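Local coordinates for CbsA (Xanthomonas oryzae pv. oryzae, PDB 5XYH), which hydrolyses cellulose as a 1,4-beta-cellobiosidase, probably releasing cellobiose from the non-reducing chain ends, and probably helps the bacterial blight pathogen of rice degrade plant cell walls, at residues A[332-337]-A[382-387]. Sequence-based numbering, arbitrary orientation.
Sequences GNWCNQ and DRYCDP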
loop_
_atom_site.group_PDB
_atom_site.type_symbol
_atom_site.label_atom_id
_atom_site.label_comp_id
_atom_site.label_asym_id
_atom_site.label_seq_id
_atom_site.Cartn_x
_atom_site.Cartn_y
_atom_site.Cartn_z
ATOM N N GLY A 332 -4.315 1.417 14.329
ATOM C CA GLY A 332 -4.430 2.653 13.573
ATOM C C GLY A 332 -3.131 3.401 13.342
ATOM O O GLY A 332 -3.132 4.398 12.611
ATOM N N ASN A 333 -2.034 2.944 13.942
ATOM C CA ASN A 333 -0.732 3.600 13.815
ATOM C C ASN A 333 -0.063 3.167 12.511
ATOM O O ASN A 333 0.360 2.014 12.367
ATOM C CB ASN A 333 0.151 3.257 15.007
ATOM C CG ASN A 333 -0.349 3.872 16.295
ATOM O OD1 ASN A 333 -1.190 4.772 16.288
ATOM N ND2 ASN A 333 0.174 3.401 17.407
ATOM N N TRP A 334 0.086 4.107 11.581
ATOM C CA TRP A 334 0.522 3.793 10.235
ATOM C C TRP A 334 1.891 4.342 9.865
ATOM O O TRP A 334 2.386 4.024 8.781
ATOM C CB TRP A 334 -0.490 4.344 9.231
ATOM C CG TRP A 334 -0.740 5.836 9.409
ATOM C CD1 TRP A 334 -1.688 6.415 10.197
ATOM C CD2 TRP A 334 -0.028 6.915 8.779
ATOM N NE1 TRP A 334 -1.620 7.789 10.097
ATOM C CE2 TRP A 334 -0.611 8.120 9.230
ATOM C CE3 TRP A 334 1.036 6.980 7.867
ATOM C CZ2 TRP A 334 -0.164 9.370 8.806
ATOM C CZ3 TRP A 334 1.486 8.227 7.450
ATOM C CH2 TRP A 334 0.882 9.404 7.914
ATOM N N CYS A 335 2.511 5.173 10.696
ATOM C CA CYS A 335 3.672 5.917 10.234
ATOM C C CYS A 335 4.969 5.414 10.856
ATOM O O CYS A 335 5.087 5.348 12.086
ATOM C CB CYS A 335 3.519 7.405 10.527
ATOM S SG CYS A 335 5.062 8.212 10.083
ATOM N N ASN A 336 5.941 5.089 9.997
ATOM C CA ASN A 336 7.328 4.788 10.378
ATOM C C ASN A 336 7.390 3.866 11.594
ATOM O O ASN A 336 8.025 4.158 12.606
ATOM C CB ASN A 336 8.116 6.082 10.630
ATOM C CG ASN A 336 8.280 6.936 9.363
ATOM O OD1 ASN A 336 8.195 6.429 8.246
ATOM N ND2 ASN A 336 8.550 8.228 9.543
ATOM N N GLN A 337 6.734 2.716 11.488
ATOM C CA GLN A 337 6.457 1.952 12.704
ATOM C C GLN A 337 7.718 1.269 13.233
ATOM O O GLN A 337 8.497 0.691 12.471
ATOM C CB GLN A 337 5.337 0.941 12.450
ATOM C CG GLN A 337 3.951 1.606 12.412
ATOM C CD GLN A 337 3.570 2.237 13.749
ATOM O OE1 GLN A 337 3.268 1.534 14.718
ATOM N NE2 GLN A 337 3.569 3.565 13.800
ATOM N N ASP A 382 2.617 15.570 9.808
ATOM C CA ASP A 382 1.471 14.823 10.306
ATOM C C ASP A 382 1.822 14.317 11.701
ATOM O O ASP A 382 2.830 13.625 11.868
ATOM C CB ASP A 382 1.158 13.661 9.362
ATOM C CG ASP A 382 -0.256 13.113 9.531
ATOM O OD1 ASP A 382 -0.608 12.679 10.651
ATOM O OD2 ASP A 382 -1.003 13.097 8.523
ATOM N N ARG A 383 1.025 14.689 12.706
ATOM C CA ARG A 383 1.327 14.255 14.070
ATOM C C ARG A 383 1.301 12.735 14.231
ATOM O O ARG A 383 1.882 12.217 15.188
ATOM C CB ARG A 383 0.358 14.883 15.076
ATOM C CG ARG A 383 0.278 16.394 15.029
ATOM C CD ARG A 383 1.574 17.065 15.509
ATOM N NE ARG A 383 2.054 16.598 16.817
ATOM C CZ ARG A 383 1.547 16.964 17.990
ATOM N NH1 ARG A 383 0.506 17.795 18.045
ATOM N NH2 ARG A 383 2.085 16.492 19.114
ATOM N N TYR A 384 0.667 11.995 13.319
ATOM C CA TYR A 384 0.790 10.548 13.453
ATOM C C TYR A 384 2.214 10.066 13.209
ATOM O O TYR A 384 2.505 8.897 13.489
ATOM C CB TYR A 384 -0.185 9.838 12.514
ATOM C CG TYR A 384 -1.425 9.311 13.209
ATOM C CD1 TYR A 384 -2.500 10.152 13.483
ATOM C CD2 TYR A 384 -1.527 7.973 13.572
ATOM C CE1 TYR A 384 -3.637 9.678 14.095
ATOM C CE2 TYR A 384 -2.663 7.484 14.187
ATOM C CZ TYR A 384 -3.712 8.341 14.451
ATOM O OH TYR A 384 -4.846 7.861 15.056
ATOM N N CYS A 385 3.102 10.941 12.714
ATOM C CA CYS A 385 4.527 10.664 12.547
ATOM C C CYS A 385 5.361 11.201 13.709
ATOM O O CYS A 385 6.594 11.085 13.687
ATOM C CB CYS A 385 5.045 11.277 11.229
ATOM S SG CYS A 385 4.092 10.786 9.739
ATOM N N ASP A 386 4.706 11.800 14.697
ATOM C CA ASP A 386 5.343 12.355 15.882
ATOM C C ASP A 386 5.361 11.279 16.967
ATOM O O ASP A 386 4.284 10.887 17.452
ATOM C CB ASP A 386 4.550 13.583 16.335
ATOM C CG ASP A 386 5.070 14.219 17.604
ATOM O OD1 ASP A 386 5.957 13.644 18.257
ATOM O OD2 ASP A 386 4.567 15.314 17.952
ATOM N N PRO A 387 6.531 10.776 17.381
ATOM C CA PRO A 387 6.560 9.723 18.425
ATOM C C PRO A 387 5.843 10.089 19.722
ATOM O O PRO A 387 5.396 9.178 20.436
ATOM C CB PRO A 387 8.059 9.511 18.675
ATOM C CG PRO A 387 8.719 9.965 17.425
ATOM C CD PRO A 387 7.861 11.024 16.799
HETATM O O HOH W 1 -2.844 11.016 10.146
HETATM O O HOH W 2 1.738 6.266 13.512
HETATM O O HOH W 3 8.246 9.123 12.435
#
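C335 and C385 meet sulfur to sulfur where the two loops come closest, their CA atoms 5.3 Å apart. C335 SG lies 2.8 Å from C385 SG, longer than a disulfide bond yet shorter than a non-bonded contact, as for a partly broken bridge or a mixture of states, and the bonding state is doubtful. C335 SG is anti to its backbone N (chi1 174°), which carries it across to the short 3-10 turn 383-385.

Beside the cysteines, the W334 indole lies against Y384. The pyrrole ring and the phenol are near parallel, at 20°, but slid so far that they barely overlap. W334 NE1 lies 3.5 Å from Y384 CG, and as near to CB and CD2 of the same residue. The far end of the indole approaches sulfur obliquely, W334 CH2 lying 3.9 Å from C385 SG, while C335 CB covers one indole face near its rim. D382 sits at the indole edge, its carboxylate perpendicular to the ring. Further along the phenol, Y384 CE2 meets G332 O.

Water carries the polar links, since no direct hydrogen bond joins the segments. One water accepts from C335 N and donates to Y384 O at 2.7 Å; another joins N336 ND2 to C385 O. A third donates to D382 OD1 and takes a weak bond from W334 NE1. D382 OD1 also accepts from Y384 N at 3.0 Å through its anti lone pair, closing an Asx turn, while D382 OD2 is held by A104 N.

The cysteine pair joins the loop before strand 347-351 to the one before helix 411-419, probably the counterpart of a disulfide found in glycoside hydrolase family 6 cellobiohydrolases, where the adjacent tryptophan probably lines the cellulose-binding tunnel.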